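Local coordinates for protein TudS (Uncultured bacterium, PDB 6Z96) that probably removes sulfur from thiouracil without redox chemistry, by way of a [4Fe-5S] intermediate formed on its [4Fe-4S] cluster, at residues 95-100 against 124-129. Sequence-based numbering, arbitrary orientation.
Sequences ALLKEG and KTTALL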
# COMPACT_ATOMS: atom_id res chain seq x y z
N ALA A 95 -7.92 3.58 0.29
CA ALA A 95 -6.83 2.66 0.57
C ALA A 95 -6.02 3.15 1.76
O ALA A 95 -5.79 4.35 1.89
CB ALA A 95 -5.92 2.52 -0.64
N LEU A 96 -5.58 2.23 2.61
CA LEU A 96 -4.70 2.55 3.74
C LEU A 96 -3.41 1.80 3.42
O LEU A 96 -3.37 0.58 3.55
CB LEU A 96 -5.30 2.04 5.05
CG LEU A 96 -4.38 2.07 6.28
CD1 LEU A 96 -3.80 3.46 6.52
CD2 LEU A 96 -5.12 1.56 7.53
N LEU A 97 -2.39 2.53 2.97
CA LEU A 97 -1.16 1.90 2.52
C LEU A 97 0.04 2.34 3.33
O LEU A 97 0.08 3.45 3.84
CB LEU A 97 -0.94 2.20 1.02
CG LEU A 97 -2.05 1.76 0.07
CD1 LEU A 97 -1.62 2.01 -1.42
CD2 LEU A 97 -2.43 0.28 0.25
N LYS A 98 1.05 1.46 3.43
CA LYS A 98 2.25 1.70 4.23
C LYS A 98 3.15 2.81 3.69
O LYS A 98 3.63 2.77 2.56
CB LYS A 98 3.05 0.37 4.34
CG LYS A 98 4.39 0.50 5.05
CD LYS A 98 4.19 0.69 6.56
CE LYS A 98 5.50 1.10 7.21
NZ LYS A 98 5.77 2.56 7.03
N GLU A 99 3.47 3.78 4.55
CA GLU A 99 4.31 4.91 4.14
C GLU A 99 5.75 4.50 3.83
O GLU A 99 6.28 3.56 4.42
CB GLU A 99 4.29 5.98 5.25
CG GLU A 99 4.93 7.30 4.85
CD GLU A 99 4.29 7.95 3.64
OE1 GLU A 99 4.52 7.46 2.50
OE2 GLU A 99 3.61 9.00 3.80
N GLY A 100 6.35 5.21 2.86
CA GLY A 100 7.76 5.06 2.51
C GLY A 100 8.09 3.97 1.52
O GLY A 100 9.20 3.94 1.01
N LYS A 124 4.47 2.88 -6.49
CA LYS A 124 3.77 2.51 -7.73
C LYS A 124 2.30 2.19 -7.57
O LYS A 124 1.50 2.55 -8.44
CB LYS A 124 4.44 1.29 -8.35
CG LYS A 124 5.80 1.62 -8.92
CD LYS A 124 5.58 2.04 -10.36
CE LYS A 124 6.72 1.73 -11.27
NZ LYS A 124 6.33 1.95 -12.70
N THR A 125 1.91 1.51 -6.47
CA THR A 125 0.52 1.16 -6.26
C THR A 125 -0.26 2.41 -5.89
O THR A 125 -1.32 2.65 -6.48
CB THR A 125 0.42 0.06 -5.21
OG1 THR A 125 0.99 -1.14 -5.76
CG2 THR A 125 -1.05 -0.25 -4.85
N THR A 126 0.26 3.23 -4.97
CA THR A 126 -0.41 4.49 -4.63
C THR A 126 -0.64 5.37 -5.86
O THR A 126 -1.75 5.86 -6.07
CB THR A 126 0.45 5.24 -3.64
OG1 THR A 126 0.48 4.46 -2.45
CG2 THR A 126 -0.10 6.67 -3.37
N ALA A 127 0.38 5.49 -6.72
CA ALA A 127 0.24 6.32 -7.92
C ALA A 127 -0.88 5.83 -8.83
O ALA A 127 -1.67 6.65 -9.32
CB ALA A 127 1.56 6.35 -8.68
N LEU A 128 -0.97 4.51 -9.04
CA LEU A 128 -1.99 3.96 -9.93
C LEU A 128 -3.36 4.13 -9.33
O LEU A 128 -4.30 4.55 -10.02
CB LEU A 128 -1.69 2.49 -10.27
CG LEU A 128 -2.68 1.88 -11.25
CD1 LEU A 128 -2.56 2.55 -12.61
CD2 LEU A 128 -2.42 0.40 -11.42
N LEU A 129 -3.51 3.85 -8.02
CA LEU A 129 -4.83 4.00 -7.38
C LEU A 129 -5.29 5.45 -7.42
O LEU A 129 -6.45 5.70 -7.76
CB LEU A 129 -4.79 3.51 -5.92
CG LEU A 129 -4.44 2.02 -5.75
CD1 LEU A 129 -4.49 1.64 -4.28
CD2 LEU A 129 -5.41 1.13 -6.53
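L97 reaches helix 124-131 through a single methyl, CD1, which meets three helix residues. CG stands anti to the carbonyl carbon (chi1 -57°) and CD1 continues extended from CA (chi2 -175°), which carries this branch to the helix. The side chains of L97 and T126 run past one another in opposite senses, with L97 CD1 3.4 Å from T126 OG1. Those of L97 and L129 cross at a slant, their CD1 methyls 4.1 Å apart. One turn of helix separates T125 from L129, and T125 also turns a methyl to L97, CG2 lying 4.1 Å from L97 CD1. L129 CD1 touches A95 CB at 4.0 Å as well, so the alternate residues A95 and L97 both point their CB toward the helix. V136 of the adjacent parallel strand 135-137 touches A95, L97, T126 and L129, consistent with a helix packed on the central sheet. All five touching residues are buried. With T126 OG1 hydrogen-bonded to G105 O and no polar bond between the segments, the link is made by van der Waals contact, mostly between methyls but closest where L97 CD1 meets the T126 hydroxyl oxygen, directly beside K98, which touches the iron-sulfur cluster.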